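PDB 1UXO: putative hydrolase YdeN from Bacillus subtilis, which is probably a serine hydrolase of the RBBP9 family with an alpha/beta-hydrolase fold, its substrate not established. Local coordinates for residues Q46-L49 / E50-L53; L80-L83 / E84-L88; V142-S145 / F146-L150. The protein carries 2 engineered substitutions. All coordinates share one frame; numbering follows the deposited sequence. Where two conformers were deposited one is given.

Contact 1 (Q46-L49 / E50-L53)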
loop_
_atom_site.group_PDB
_atom_site.type_symbol
_atom_site.label_atom_id
_atom_site.label_comp_id
_atom_site.label_asym_id
_atom_site.label_seq_id
_atom_site.Cartn_x
_atom_site.Cartn_y
_atom_site.Cartn_z
ATOM N N GLN A 46 -14.459 2.138 -11.235
ATOM C CA GLN A 46 -13.819 2.798 -12.377
ATOM C C GLN A 46 -12.866 3.865 -11.878
ATOM O O GLN A 46 -13.085 5.098 -12.010
ATOM C CB GLN A 46 -14.833 3.471 -13.293
ATOM C CG GLN A 46 -15.788 2.536 -13.941
ATOM C CD GLN A 46 -16.846 3.252 -14.782
ATOM O OE1 GLN A 46 -16.618 3.561 -15.960
ATOM N NE2 GLN A 46 -18.014 3.502 -14.172
ATOM N N PRO A 47 -11.792 3.416 -11.265
ATOM C CA PRO A 47 -10.888 4.352 -10.607
ATOM C C PRO A 47 -10.048 5.186 -11.572
ATOM O O PRO A 47 -9.672 4.698 -12.619
ATOM C CB PRO A 47 -9.967 3.426 -9.798
ATOM C CG PRO A 47 -10.053 2.159 -10.413
ATOM C CD PRO A 47 -11.344 2.022 -11.145
ATOM N N ARG A 48 -9.763 6.414 -11.161
ATOM C CA ARG A 48 -9.019 7.410 -11.939
ATOM C C ARG A 48 -7.941 7.913 -11.003
ATOM O O ARG A 48 -8.232 8.286 -9.893
ATOM C CB ARG A 48 -9.923 8.593 -12.352
ATOM C CG ARG A 48 -11.108 8.178 -13.245
ATOM C CD ARG A 48 -10.710 7.281 -14.433
ATOM N NE ARG A 48 -9.682 7.885 -15.284
ATOM C CZ ARG A 48 -9.891 8.928 -16.107
ATOM N NH1 ARG A 48 -11.091 9.492 -16.194
ATOM N NH2 ARG A 48 -8.891 9.408 -16.844
ATOM N N LEU A 49 -6.704 7.860 -11.473
ATOM C CA LEU A 49 -5.543 8.265 -10.679
ATOM C C LEU A 49 -5.671 9.653 -10.111
ATOM O O LEU A 49 -5.363 9.867 -8.923
ATOM C CB LEU A 49 -4.249 8.168 -11.513
ATOM C CG LEU A 49 -2.917 8.641 -10.891
ATOM C CD1 LEU A 49 -2.601 7.807 -9.656
ATOM C CD2 LEU A 49 -1.766 8.560 -11.878
ATOM N N GLU A 50 -6.057 10.618 -10.948
ATOM C CA GLU A 50 -6.147 11.995 -10.433
ATOM C C GLU A 50 -7.115 12.142 -9.261
ATOM O O GLU A 50 -6.829 12.844 -8.351
ATOM C CB GLU A 50 -6.434 13.035 -11.544
ATOM C CG GLU A 50 -5.284 13.109 -12.522
ATOM C CD GLU A 50 -3.907 13.398 -11.890
ATOM O OE1 GLU A 50 -3.823 14.301 -10.989
ATOM O OE2 GLU A 50 -2.923 12.705 -12.305
ATOM N N ASP A 51 -8.225 11.417 -9.284
ATOM C CA ASP A 51 -9.203 11.481 -8.195
ATOM C C ASP A 51 -8.679 10.755 -6.950
ATOM O O ASP A 51 -8.874 11.220 -5.870
ATOM C CB ASP A 51 -10.532 10.908 -8.622
ATOM C CG ASP A 51 -11.170 11.695 -9.775
ATOM O OD1 ASP A 51 -10.993 12.932 -9.787
ATOM O OD2 ASP A 51 -11.848 11.154 -10.720
ATOM N N TRP A 52 -7.959 9.645 -7.121
ATOM C CA TRP A 52 -7.367 8.949 -5.971
ATOM C C TRP A 52 -6.297 9.893 -5.318
ATOM O O TRP A 52 -6.248 10.033 -4.054
ATOM C CB TRP A 52 -6.785 7.589 -6.379
ATOM C CG TRP A 52 -7.815 6.532 -6.519
ATOM C CD1 TRP A 52 -9.087 6.671 -7.008
ATOM C CD2 TRP A 52 -7.685 5.152 -6.130
ATOM N NE1 TRP A 52 -9.744 5.471 -6.951
ATOM C CE2 TRP A 52 -8.909 4.519 -6.422
ATOM C CE3 TRP A 52 -6.646 4.379 -5.568
ATOM C CZ2 TRP A 52 -9.158 3.165 -6.145
ATOM C CZ3 TRP A 52 -6.896 3.053 -5.281
ATOM C CH2 TRP A 52 -8.149 2.452 -5.574
ATOM N N LEU A 53 -5.438 10.512 -6.144
ATOM C CA LEU A 53 -4.467 11.477 -5.611
ATOM C C LEU A 53 -5.109 12.675 -4.896
ATOM O O LEU A 53 -4.622 13.099 -3.848
ATOM C CB LEU A 53 -3.525 11.967 -6.723
ATOM C CG LEU A 53 -2.615 10.895 -7.360
ATOM C CD1 LEU A 53 -1.738 11.541 -8.479
ATOM C CD2 LEU A 53 -1.780 10.178 -6.356
#

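Contact 2 (L80-L83 / E84-L88)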
loop_
_atom_site.group_PDB
_atom_site.type_symbol
_atom_site.label_atom_id
_atom_site.label_comp_id
_atom_site.label_asym_id
_atom_site.label_seq_id
_atom_site.Cartn_x
_atom_site.Cartn_y
_atom_site.Cartn_z
ATOM N N LEU A 80 2.524 5.616 -4.420
ATOM C CA LEU A 80 3.849 5.904 -5.006
ATOM C C LEU A 80 3.813 7.228 -5.803
ATOM O O LEU A 80 4.717 8.100 -5.680
ATOM C CB LEU A 80 4.369 4.744 -5.900
ATOM C CG LEU A 80 4.673 3.431 -5.181
ATOM C CD1 LEU A 80 5.039 2.365 -6.170
ATOM C CD2 LEU A 80 5.716 3.601 -4.117
ATOM N N ARG A 81 2.776 7.401 -6.608
ATOM C CA ARG A 81 2.611 8.655 -7.323
ATOM C C ARG A 81 2.409 9.820 -6.375
ATOM O O ARG A 81 2.898 10.922 -6.626
ATOM C CB ARG A 81 1.491 8.575 -8.301
ATOM C CG ARG A 81 1.759 7.681 -9.448
ATOM C CD ARG A 81 2.837 8.308 -10.391
ATOM N NE ARG A 81 3.055 7.435 -11.501
ATOM C CZ ARG A 81 4.141 7.382 -12.233
ATOM N NH1 ARG A 81 5.167 8.217 -12.031
ATOM N NH2 ARG A 81 4.158 6.464 -13.189
ATOM N N PHE A 82 1.639 9.600 -5.313
ATOM C CA PHE A 82 1.428 10.613 -4.280
ATOM C C PHE A 82 2.728 11.057 -3.658
ATOM O O PHE A 82 2.991 12.273 -3.518
ATOM C CB PHE A 82 0.453 10.037 -3.251
ATOM C CG PHE A 82 0.038 10.967 -2.208
ATOM C CD1 PHE A 82 -0.695 12.099 -2.503
ATOM C CD2 PHE A 82 0.354 10.684 -0.865
ATOM C CE1 PHE A 82 -1.091 12.971 -1.450
ATOM C CE2 PHE A 82 -0.067 11.538 0.182
ATOM C CZ PHE A 82 -0.781 12.681 -0.138
ATOM N N LEU A 83 3.574 10.111 -3.260
ATOM C CA LEU A 83 4.848 10.465 -2.611
ATOM C C LEU A 83 5.765 11.174 -3.569
ATOM O O LEU A 83 6.530 12.037 -3.135
ATOM C CB LEU A 83 5.563 9.227 -2.109
ATOM C CG LEU A 83 4.810 8.450 -1.028
ATOM C CD1 LEU A 83 5.605 7.195 -0.810
ATOM C CD2 LEU A 83 4.733 9.260 0.230
ATOM N N GLU A 84 5.717 10.842 -4.869
ATOM C CA GLU A 84 6.585 11.544 -5.832
ATOM C C GLU A 84 6.361 13.025 -5.819
ATOM O O GLU A 84 7.305 13.783 -5.993
ATOM C CB GLU A 84 6.301 11.142 -7.280
ATOM C CG GLU A 84 6.909 9.905 -7.731
ATOM C CD GLU A 84 6.678 9.660 -9.229
ATOM O OE1 GLU A 84 5.579 9.939 -9.746
ATOM O OE2 GLU A 84 7.614 9.185 -9.895
ATOM N N HIS A 85 5.118 13.451 -5.642
ATOM C CA HIS A 85 4.795 14.863 -5.742
ATOM C C HIS A 85 4.630 15.570 -4.382
ATOM O O HIS A 85 4.281 16.729 -4.336
ATOM C CB HIS A 85 3.537 15.018 -6.613
ATOM C CG HIS A 85 3.807 14.813 -8.075
ATOM N ND1 HIS A 85 2.828 14.451 -8.969
ATOM C CD2 HIS A 85 4.969 14.877 -8.794
ATOM C CE1 HIS A 85 3.364 14.327 -10.176
ATOM N NE2 HIS A 85 4.661 14.578 -10.103
ATOM N N LEU A 86 4.963 14.872 -3.297
ATOM C CA LEU A 86 4.797 15.423 -1.954
ATOM C C LEU A 86 6.066 16.149 -1.494
ATOM O O LEU A 86 7.158 15.604 -1.552
ATOM C CB LEU A 86 4.528 14.252 -1.022
ATOM C CG LEU A 86 3.850 14.532 0.293
ATOM C CD1 LEU A 86 2.560 15.311 0.035
ATOM C CD2 LEU A 86 3.550 13.199 0.992
ATOM N N GLN A 87 5.910 17.391 -1.039
ATOM C CA GLN A 87 6.992 18.133 -0.401
ATOM C C GLN A 87 7.008 17.754 1.060
ATOM O O GLN A 87 6.039 18.034 1.796
ATOM C CB GLN A 87 6.834 19.663 -0.521
ATOM C CG GLN A 87 7.921 20.388 0.278
ATOM C CD GLN A 87 8.633 21.576 -0.402
ATOM O OE1 GLN A 87 7.983 22.596 -0.696
ATOM N NE2 GLN A 87 9.992 21.472 -0.585
ATOM N N LEU A 88 8.057 17.080 1.479
ATOM C CA LEU A 88 8.146 16.574 2.850
ATOM C C LEU A 88 9.345 17.173 3.530
ATOM O O LEU A 88 10.424 17.268 2.935
ATOM C CB LEU A 88 8.330 15.061 2.832
ATOM C CG LEU A 88 7.120 14.197 2.473
ATOM C CD1 LEU A 88 7.540 12.726 2.276
ATOM C CD2 LEU A 88 6.050 14.317 3.538
#

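Contact 3 (V142-S145 / F146-L150)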
loop_
_atom_site.group_PDB
_atom_site.type_symbol
_atom_site.label_atom_id
_atom_site.label_comp_id
_atom_site.label_asym_id
_atom_site.label_seq_id
_atom_site.Cartn_x
_atom_site.Cartn_y
_atom_site.Cartn_z
ATOM N N VAL A 142 -1.739 -9.670 -9.702
ATOM C CA VAL A 142 -0.423 -9.030 -9.677
ATOM C C VAL A 142 0.674 -10.110 -9.645
ATOM O O VAL A 142 0.948 -10.689 -8.603
ATOM C CB VAL A 142 -0.248 -8.107 -8.465
ATOM C CG1 VAL A 142 1.097 -7.409 -8.555
ATOM C CG2 VAL A 142 -1.333 -7.015 -8.456
ATOM N N PRO A 143 1.314 -10.386 -10.749
ATOM C CA PRO A 143 2.338 -11.443 -10.751
ATOM C C PRO A 143 3.403 -11.129 -9.748
ATOM O O PRO A 143 3.838 -9.962 -9.566
ATOM C CB PRO A 143 2.854 -11.439 -12.188
ATOM C CG PRO A 143 1.739 -10.822 -12.957
ATOM C CD PRO A 143 1.116 -9.777 -12.084
ATOM N N PHE A 144 3.783 -12.166 -9.010
ATOM C CA PHE A 144 4.843 -12.066 -8.022
ATOM C C PHE A 144 6.088 -11.343 -8.479
ATOM O O PHE A 144 6.639 -10.511 -7.734
ATOM C CB PHE A 144 5.220 -13.460 -7.460
ATOM C CG PHE A 144 6.306 -13.398 -6.408
ATOM C CD1 PHE A 144 6.008 -12.974 -5.124
ATOM C CD2 PHE A 144 7.624 -13.780 -6.721
ATOM C CE1 PHE A 144 7.027 -12.924 -4.158
ATOM C CE2 PHE A 144 8.625 -13.758 -5.748
ATOM C CZ PHE A 144 8.337 -13.288 -4.495
ATOM N N SER A 145 6.508 -11.607 -9.715
ATOM C CA SER A 145 7.692 -10.956 -10.289
ATOM C C SER A 145 7.571 -9.437 -10.344
ATOM O O SER A 145 8.557 -8.717 -10.213
ATOM C CB SER A 145 7.962 -11.498 -11.704
ATOM O OG SER A 145 6.887 -11.192 -12.556
ATOM N N PHE A 146 6.360 -8.951 -10.563
ATOM C CA PHE A 146 6.127 -7.494 -10.594
ATOM C C PHE A 146 6.357 -6.857 -9.212
ATOM O O PHE A 146 6.820 -5.686 -9.089
ATOM C CB PHE A 146 4.690 -7.200 -10.998
ATOM C CG PHE A 146 4.337 -7.444 -12.450
ATOM C CD1 PHE A 146 4.919 -8.455 -13.241
ATOM C CD2 PHE A 146 3.338 -6.681 -12.983
ATOM C CE1 PHE A 146 4.519 -8.664 -14.561
ATOM C CE2 PHE A 146 2.902 -6.878 -14.324
ATOM C CZ PHE A 146 3.497 -7.857 -15.110
ATOM N N SER A 147 6.015 -7.597 -8.154
ATOM C CA SER A 147 6.170 -7.108 -6.784
ATOM C C SER A 147 7.641 -7.186 -6.369
ATOM O O SER A 147 8.162 -6.293 -5.733
ATOM C CB SER A 147 5.292 -7.901 -5.810
ATOM O OG SER A 147 3.920 -7.670 -6.074
ATOM N N LYS A 148 8.327 -8.242 -6.784
ATOM C CA LYS A 148 9.739 -8.383 -6.509
ATOM C C LYS A 148 10.548 -7.285 -7.255
ATOM O O LYS A 148 11.455 -6.689 -6.677
ATOM C CB LYS A 148 10.219 -9.803 -6.927
ATOM C CG LYS A 148 11.711 -10.022 -6.617
ATOM C CD LYS A 148 12.124 -11.487 -6.631
ATOM C CE LYS A 148 13.329 -11.747 -5.732
ATOM N NZ LYS A 148 13.673 -13.181 -5.415
ATOM N N ASP A 149 10.156 -7.000 -8.506
ATOM C CA ASP A 149 10.745 -5.951 -9.355
ATOM C C ASP A 149 10.604 -4.632 -8.637
ATOM O O ASP A 149 11.579 -3.904 -8.478
ATOM C CB ASP A 149 9.967 -5.883 -10.667
ATOM C CG ASP A 149 10.541 -4.901 -11.739
ATOM O OD1 ASP A 149 11.673 -4.354 -11.595
ATOM O OD2 ASP A 149 9.846 -4.552 -12.751
ATOM N N LEU A 150 9.399 -4.329 -8.150
ATOM C CA LEU A 150 9.172 -3.075 -7.448
ATOM C C LEU A 150 10.014 -2.984 -6.159
ATOM O O LEU A 150 10.626 -1.920 -5.874
ATOM C CB LEU A 150 7.665 -2.939 -7.114
ATOM C CG LEU A 150 7.299 -1.800 -6.189
ATOM C CD1 LEU A 150 7.753 -0.467 -6.784
ATOM C CD2 LEU A 150 5.853 -1.753 -5.867
HETATM O O HOH W 1 2.386 -9.973 -6.349
#

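Contact 1 (Q46-L49 / E50-L53)
The first turn of helix 49-57 is fastened by two backbone bonds: Leu-53 N reaches Leu-49 O at 2.9 Å, almost straight, and Trp-52 N reaches Arg-48 O at 3.1 Å. Asp-51 N adds a weak bond to the same Arg-48 O, so the N-cap carbonyl receives two N-H groups. The charged ends of Arg-48 and Asp-51 do not pair. Their side chains run alongside each other, Arg-48 CB 3.6 Å from Asp-51 OD2, while the guanidinium turns to Glu-113, which also accepts the Leu-49 N-H. Packing takes over on the inner side. Pro-47 CB sits 3.5 Å from Trp-52 NE1, approaching the indole obliquely, and the indole N-H is satisfied by Pro-42 O. One turn on, Leu-49 has CG anti to its backbone N (chi1 176°), which directs CD1 to 3.8 Å from Leu-53 CG. Replacing Trp-52 by an alanine is likely to leave Pro-42 O without its indole donor and to open a gap beside Pro-47, Phe-114 and His-11. This is a helix N-terminus entered from a loop, with its tryptophan about 8 Å, side chain to side chain, from Ser-73, the predicted nucleophile of this alpha/beta hydrolase.

Contact 2 (L80-L83 / E84-L88)
Helix 75-84 runs out here: Glu-84 N still bonds to Leu-80 O four residues back, but His-85 N and Leu-86 N reach only three back, to Phe-82 O and Leu-83 O. In the alpha/beta-hydrolase fold this is the helix that follows the predicted nucleophile, Ser-73, and its C-terminal end turns into the loop leading to strand 92-98. Inward, Leu-86 folds back over the last turn. Its CG lies anti to the backbone N (chi1 -159°), which carries CD2 to 4.1 Å from Phe-82 CE2 and 4.2 Å from Leu-83 CD2, an apolar cluster extended by Leu-63. On the outer side Arg-81 and Glu-84 point the same way, side by side, and form a salt bridge. Each has further partners: the guanidinium also donates to Gly-117 O and Ser-118 O and makes a cation-pi contact with Phe-119, while Glu-84 OE2 takes the N-H of Asp-120. Arg-81 NH1 meets Glu-84 OE1 at 2.9 Å from the syn side; the oxygen lies near the guanidinium plane, but NH1 is tilted 26° out of the carboxylate plane, and the two flat groups stand 53° apart.

Contact 3 (V142-S145 / F146-L150)
With chi1 at -72°, Phe-146 has CG anti to its own carbonyl carbon, and this swings the ring back beneath Pro-143, the N-cap residue of helix 144-153. Ser-145, at chi1 63°, holds OG between its backbone N and carbonyl carbon, which sets the oxygen at the ring's edge, 3.4 Å from Phe-146 CD1. One face of the ring is taken by the proline: Pro-143 CD stands 3.9 Å from the ring centroid and 10° off the normal, a CH-pi contact, and CB and CG of the same pyrrolidine lie over the CD1 and CE1 side. The backbone closes the turn through Phe-146 N to Pro-143 O at 2.9 Å, then Lys-148 N to Phe-144 O and Asp-149 N to Ser-145 O. Lys-103 makes a cation-pi contact with Phe-146 and a salt bridge with Asp-149. On the inner side a water donates to both Val-142 O and Ser-147 OG, each at 2.8 Å. Val-142 touches the predicted catalytic His-166, and its N-H is held by Asp-139. The CH-pi contact and the water thus add to the backbone bonds: the water spends both hydrogens on tying loop to helix close to the predicted His-166 and Ser-73, and Ser-147 OG accepts one of them while also bonding to Gly-100 O.

How the contacts relate
All three contacts are local and partly buried. Contact 2 has the most buried residues, Leu-80, Phe-82, Leu-83 and Leu-86, with His-85 exposed; contact 1 buries Pro-47 and Trp-52 but exposes Arg-48 and Glu-50, and contact 3 buries Val-142 and Ser-147 but exposes Ser-145 and Lys-148. Contacts 1 and 3 are proline-led helix starts: one sets an indole obliquely against the proline, the other places a proline C-H over a phenyl face. Contact 2, a helix end, combines a salt bridge with leucine and phenylalanine packing. It touches contact 1 where helix 49-57 packs on helix 75-84, Leu-53 CD2 lying 3.6 Å from Phe-82 N, and contact 3 through Leu-80 and Leu-150.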